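Local coordinates for Serine/threonine-protein kinase Tel1 (Chaetomium thermophilum, PDB 6SKY) that is a PI3-kinase-related serine/threonine protein kinase that probably activates checkpoint signalling after DNA damage, phosphorylating histone H2A at the damaged sites, at residues S1669-L1681 with V1790-L1804. Residues are numbered along the deposited sequence; the frame is centred on the assembly and turned at random.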
loop_
_atom_site.group_PDB
_atom_site.type_symbol
_atom_site.label_atom_id
_atom_site.label_comp_id
_atom_site.label_asym_id
_atom_site.label_seq_id
_atom_site.Cartn_x
_atom_site.Cartn_y
_atom_site.Cartn_z
ATOM N N SER A 1669 -33.266 47.933 12.173
ATOM C CA SER A 1669 -33.091 48.463 13.513
ATOM C C SER A 1669 -33.852 47.623 14.524
ATOM O O SER A 1669 -34.721 46.826 14.177
ATOM C CB SER A 1669 -33.562 49.914 13.576
ATOM O OG SER A 1669 -34.842 50.056 12.991
ATOM N N SER A 1670 -33.509 47.817 15.796
ATOM C CA SER A 1670 -34.215 47.135 16.868
ATOM C C SER A 1670 -35.619 47.675 17.070
ATOM O O SER A 1670 -36.479 46.949 17.575
ATOM C CB SER A 1670 -33.433 47.254 18.167
ATOM O OG SER A 1670 -32.153 46.682 18.029
ATOM N N GLU A 1671 -35.877 48.927 16.692
ATOM C CA GLU A 1671 -37.227 49.459 16.816
ATOM C C GLU A 1671 -38.191 48.718 15.907
ATOM O O GLU A 1671 -39.309 48.397 16.315
ATOM C CB GLU A 1671 -37.247 50.951 16.503
ATOM C CG GLU A 1671 -36.492 51.804 17.492
ATOM C CD GLU A 1671 -35.143 52.254 16.961
ATOM O OE1 GLU A 1671 -34.712 51.733 15.912
ATOM O OE2 GLU A 1671 -34.514 53.133 17.591
ATOM N N GLU A 1672 -37.781 48.435 14.673
ATOM C CA GLU A 1672 -38.622 47.635 13.793
ATOM C C GLU A 1672 -38.813 46.231 14.340
ATOM O O GLU A 1672 -39.887 45.643 14.191
ATOM C CB GLU A 1672 -38.023 47.575 12.396
ATOM C CG GLU A 1672 -38.305 48.787 11.550
ATOM C CD GLU A 1672 -37.718 48.659 10.167
ATOM O OE1 GLU A 1672 -36.694 47.963 10.023
ATOM O OE2 GLU A 1672 -38.283 49.242 9.218
ATOM N N GLY A 1673 -37.788 45.679 14.981
ATOM C CA GLY A 1673 -37.928 44.353 15.551
ATOM C C GLY A 1673 -38.953 44.318 16.663
ATOM O O GLY A 1673 -39.807 43.430 16.712
ATOM N N LEU A 1674 -38.894 45.301 17.560
ATOM C CA LEU A 1674 -39.878 45.369 18.632
ATOM C C LEU A 1674 -41.268 45.666 18.095
ATOM O O LEU A 1674 -42.256 45.130 18.601
ATOM C CB LEU A 1674 -39.475 46.415 19.657
ATOM C CG LEU A 1674 -38.559 45.891 20.744
ATOM C CD1 LEU A 1674 -38.374 46.947 21.779
ATOM C CD2 LEU A 1674 -39.154 44.656 21.346
ATOM N N LEU A 1675 -41.373 46.508 17.071
ATOM C CA LEU A 1675 -42.683 46.799 16.508
ATOM C C LEU A 1675 -43.292 45.569 15.861
ATOM O O LEU A 1675 -44.494 45.344 15.978
ATOM C CB LEU A 1675 -42.592 47.941 15.507
ATOM C CG LEU A 1675 -42.399 49.302 16.161
ATOM C CD1 LEU A 1675 -42.422 50.384 15.124
ATOM C CD2 LEU A 1675 -43.469 49.525 17.189
ATOM N N ASN A 1676 -42.488 44.756 15.180
ATOM C CA ASN A 1676 -43.022 43.522 14.617
ATOM C C ASN A 1676 -43.415 42.543 15.709
ATOM O O ASN A 1676 -44.446 41.869 15.604
ATOM C CB ASN A 1676 -42.011 42.888 13.675
ATOM C CG ASN A 1676 -41.892 43.630 12.380
ATOM O OD1 ASN A 1676 -42.449 44.704 12.223
ATOM N ND2 ASN A 1676 -41.162 43.062 11.440
ATOM N N LEU A 1677 -42.614 42.452 16.771
ATOM C CA LEU A 1677 -42.969 41.565 17.870
ATOM C C LEU A 1677 -44.272 41.989 18.527
ATOM O O LEU A 1677 -45.074 41.142 18.928
ATOM C CB LEU A 1677 -41.852 41.526 18.900
ATOM C CG LEU A 1677 -40.734 40.532 18.651
ATOM C CD1 LEU A 1677 -39.819 40.531 19.830
ATOM C CD2 LEU A 1677 -41.312 39.173 18.441
ATOM N N ILE A 1678 -44.499 43.292 18.652
ATOM C CA ILE A 1678 -45.720 43.774 19.287
ATOM C C ILE A 1678 -46.905 43.643 18.346
ATOM O O ILE A 1678 -48.011 43.306 18.771
ATOM C CB ILE A 1678 -45.529 45.221 19.762
ATOM C CG1 ILE A 1678 -44.547 45.268 20.925
ATOM C CG2 ILE A 1678 -46.836 45.816 20.183
ATOM C CD1 ILE A 1678 -44.161 46.655 21.328
ATOM N N LYS A 1679 -46.698 43.890 17.055
ATOM C CA LYS A 1679 -47.776 43.753 16.089
ATOM C C LYS A 1679 -48.257 42.317 15.995
ATOM O O LYS A 1679 -49.458 42.069 15.861
ATOM C CB LYS A 1679 -47.316 44.241 14.723
ATOM C CG LYS A 1679 -48.345 44.073 13.646
ATOM C CD LYS A 1679 -47.737 44.285 12.282
ATOM C CE LYS A 1679 -46.736 43.203 11.966
ATOM N NZ LYS A 1679 -46.092 43.424 10.650
ATOM N N SER A 1680 -47.341 41.351 16.058
ATOM C CA SER A 1680 -47.766 39.961 15.984
ATOM C C SER A 1680 -48.638 39.552 17.160
ATOM O O SER A 1680 -49.289 38.507 17.090
ATOM C CB SER A 1680 -46.558 39.041 15.906
ATOM O OG SER A 1680 -46.025 38.808 17.192
ATOM N N LEU A 1681 -48.673 40.343 18.229
ATOM C CA LEU A 1681 -49.506 40.034 19.381
ATOM C C LEU A 1681 -50.954 40.449 19.191
ATOM O O LEU A 1681 -51.824 39.956 19.912
ATOM C CB LEU A 1681 -48.953 40.721 20.622
ATOM C CG LEU A 1681 -48.298 39.835 21.659
ATOM C CD1 LEU A 1681 -47.315 38.919 20.991
ATOM C CD2 LEU A 1681 -47.615 40.707 22.674
ATOM N N VAL A 1790 -47.481 38.730 28.863
ATOM C CA VAL A 1790 -47.407 37.746 27.791
ATOM C C VAL A 1790 -46.304 36.739 28.074
ATOM O O VAL A 1790 -45.223 37.090 28.560
ATOM C CB VAL A 1790 -47.182 38.440 26.441
ATOM C CG1 VAL A 1790 -47.301 37.445 25.317
ATOM C CG2 VAL A 1790 -48.170 39.559 26.264
ATOM N N LYS A 1791 -46.573 35.477 27.765
ATOM C CA LYS A 1791 -45.646 34.391 28.034
ATOM C C LYS A 1791 -44.735 34.167 26.837
ATOM O O LYS A 1791 -45.202 34.082 25.699
ATOM C CB LYS A 1791 -46.414 33.112 28.356
ATOM C CG LYS A 1791 -45.613 31.843 28.179
ATOM C CD LYS A 1791 -46.485 30.619 28.390
ATOM C CE LYS A 1791 -45.705 29.340 28.164
ATOM N NZ LYS A 1791 -46.497 28.135 28.526
ATOM N N GLY A 1792 -43.436 34.062 27.099
ATOM C CA GLY A 1792 -42.471 33.843 26.047
ATOM C C GLY A 1792 -42.131 35.060 25.226
ATOM O O GLY A 1792 -41.426 34.929 24.225
ATOM N N PHE A 1793 -42.611 36.237 25.612
ATOM C CA PHE A 1793 -42.300 37.453 24.877
ATOM C C PHE A 1793 -40.932 37.996 25.241
ATOM O O PHE A 1793 -40.251 38.573 24.387
ATOM C CB PHE A 1793 -43.369 38.505 25.151
ATOM C CG PHE A 1793 -43.203 39.763 24.366
ATOM C CD1 PHE A 1793 -43.653 39.845 23.071
ATOM C CD2 PHE A 1793 -42.630 40.873 24.933
ATOM C CE1 PHE A 1793 -43.514 40.999 22.357
ATOM C CE2 PHE A 1793 -42.491 42.028 24.216
ATOM C CZ PHE A 1793 -42.932 42.089 22.929
ATOM N N ALA A 1794 -40.514 37.816 26.491
ATOM C CA ALA A 1794 -39.244 38.370 26.937
ATOM C C ALA A 1794 -38.071 37.697 26.249
ATOM O O ALA A 1794 -37.097 38.360 25.888
ATOM C CB ALA A 1794 -39.121 38.238 28.447
ATOM N N GLU A 1795 -38.142 36.385 26.048
ATOM C CA GLU A 1795 -37.068 35.706 25.340
ATOM C C GLU A 1795 -36.995 36.128 23.882
ATOM O O GLU A 1795 -35.904 36.172 23.309
ATOM C CB GLU A 1795 -37.239 34.198 25.441
ATOM C CG GLU A 1795 -36.924 33.640 26.809
ATOM C CD GLU A 1795 -38.107 33.686 27.749
ATOM O OE1 GLU A 1795 -39.251 33.524 27.276
ATOM O OE2 GLU A 1795 -37.896 33.878 28.966
ATOM N N ARG A 1796 -38.130 36.431 23.257
ATOM C CA ARG A 1796 -38.095 36.866 21.870
ATOM C C ARG A 1796 -37.644 38.309 21.738
ATOM O O ARG A 1796 -37.116 38.689 20.692
ATOM C CB ARG A 1796 -39.467 36.695 21.216
ATOM C CG ARG A 1796 -40.060 35.324 21.391
ATOM C CD ARG A 1796 -40.910 34.910 20.208
ATOM N NE ARG A 1796 -41.981 35.852 19.905
ATOM C CZ ARG A 1796 -43.150 35.891 20.537
ATOM N NH1 ARG A 1796 -43.403 35.047 21.525
ATOM N NH2 ARG A 1796 -44.066 36.784 20.187
ATOM N N ALA A 1797 -37.834 39.119 22.774
ATOM C CA ALA A 1797 -37.551 40.542 22.698
ATOM C C ALA A 1797 -36.279 40.950 23.416
ATOM O O ALA A 1797 -35.921 42.124 23.373
ATOM C CB ALA A 1797 -38.724 41.338 23.263
ATOM N N PHE A 1798 -35.594 40.023 24.071
ATOM C CA PHE A 1798 -34.423 40.375 24.871
ATOM C C PHE A 1798 -33.322 41.087 24.093
ATOM O O PHE A 1798 -32.836 42.128 24.572
ATOM C CB PHE A 1798 -33.906 39.105 25.546
ATOM C CG PHE A 1798 -32.959 39.357 26.656
ATOM C CD1 PHE A 1798 -33.411 39.829 27.861
ATOM C CD2 PHE A 1798 -31.617 39.108 26.501
ATOM C CE1 PHE A 1798 -32.547 40.058 28.879
ATOM C CE2 PHE A 1798 -30.751 39.335 27.522
ATOM C CZ PHE A 1798 -31.215 39.811 28.712
ATOM N N PRO A 1799 -32.869 40.605 22.928
ATOM C CA PRO A 1799 -31.786 41.316 22.240
ATOM C C PRO A 1799 -32.147 42.730 21.844
ATOM O O PRO A 1799 -31.311 43.630 21.949
ATOM C CB PRO A 1799 -31.531 40.435 21.016
ATOM C CG PRO A 1799 -31.999 39.131 21.401
ATOM C CD PRO A 1799 -33.203 39.365 22.213
ATOM N N PHE A 1800 -33.375 42.951 21.385
ATOM C CA PHE A 1800 -33.775 44.285 20.970
ATOM C C PHE A 1800 -33.777 45.246 22.146
ATOM O O PHE A 1800 -33.362 46.399 22.014
ATOM C CB PHE A 1800 -35.150 44.234 20.321
ATOM C CG PHE A 1800 -35.234 43.294 19.170
ATOM C CD1 PHE A 1800 -34.426 43.453 18.073
ATOM C CD2 PHE A 1800 -36.130 42.264 19.173
ATOM C CE1 PHE A 1800 -34.506 42.596 17.019
ATOM C CE2 PHE A 1800 -36.207 41.411 18.114
ATOM C CZ PHE A 1800 -35.394 41.582 17.040
ATOM N N VAL A 1801 -34.222 44.784 23.309
ATOM C CA VAL A 1801 -34.236 45.639 24.487
ATOM C C VAL A 1801 -32.819 45.981 24.909
ATOM O O VAL A 1801 -32.500 47.145 25.185
ATOM C CB VAL A 1801 -35.014 44.963 25.627
ATOM C CG1 VAL A 1801 -34.950 45.800 26.870
ATOM C CG2 VAL A 1801 -36.443 44.747 25.224
ATOM N N VAL A 1802 -31.948 44.973 24.982
ATOM C CA VAL A 1802 -30.565 45.222 25.379
ATOM C C VAL A 1802 -29.914 46.223 24.437
ATOM O O VAL A 1802 -29.252 47.171 24.872
ATOM C CB VAL A 1802 -29.776 43.908 25.428
ATOM C CG1 VAL A 1802 -28.323 44.195 25.593
ATOM C CG2 VAL A 1802 -30.257 43.060 26.556
ATOM N N HIS A 1803 -30.105 46.038 23.131
ATOM C CA HIS A 1803 -29.495 46.947 22.175
ATOM C C HIS A 1803 -30.055 48.354 22.304
ATOM O O HIS A 1803 -29.302 49.326 22.237
ATOM C CB HIS A 1803 -29.685 46.436 20.755
ATOM C CG HIS A 1803 -29.247 47.407 19.708
ATOM N ND1 HIS A 1803 -30.061 47.808 18.677
ATOM C CD2 HIS A 1803 -28.080 48.066 19.543
ATOM C CE1 HIS A 1803 -29.416 48.672 17.918
ATOM N NE2 HIS A 1803 -28.211 48.845 18.422
ATOM N N LEU A 1804 -31.370 48.492 22.471
ATOM C CA LEU A 1804 -31.954 49.825 22.576
ATOM C C LEU A 1804 -31.430 50.565 23.795
ATOM O O LEU A 1804 -31.105 51.754 23.715
ATOM C CB LEU A 1804 -33.474 49.734 22.624
ATOM C CG LEU A 1804 -34.182 49.561 21.290
ATOM C CD1 LEU A 1804 -35.623 49.239 21.518
ATOM C CD2 LEU A 1804 -34.068 50.820 20.490
#
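Phe1800 and Leu1677 interlock as reciprocal knobs into holes between two near-antiparallel helices of Tel1's alpha solenoid, far from the nucleotide site; the axes of 1670-1681 and 1793-1804 approach to 9.2 Å at 150°. The Phe1800 ring enters a hole formed by Ser1670, Gly1673, Leu1674 and Leu1677. Gly1673 CA lies over one ring face, 4.1 Å from the centroid and 14° off the normal, a CH-pi contact; with no side chain at Gly1673, the ring packs directly against the backbone. Leu1677 CD1 meets the same ring at its edge and also reaches Ala1797 CB at 3.7 Å. Replacing Phe1800 by alanine is likely to open a gap over Gly1673 and take away one wall of the Leu1677 socket. Toward the Ser1670 end, Leu1674 CD1 packs on Leu1804 CD1 at 3.6 Å; toward the Leu1681 end, Phe1793, its CG anti to the backbone N (chi1 -176°), swings CE1 to 3.9 Å from Leu1677 CB.

The other flank is looser and more exposed. There the Arg1796 chain bends at chi2 and chi3 and runs past Leu1677 CD2, and Leu1681 CD1 is an apolar neighbour at the guanidinium edge, 4.0 Å from Arg1796 NH2. Arg1796 makes no hydrogen bond to 1669-1681. At the opposite end of the contact, buried Ser1670 OG hydrogen-bonds both Tyr1848 OH and His1803 ND1, the latter 2.5 Å away, near the imidazole plane.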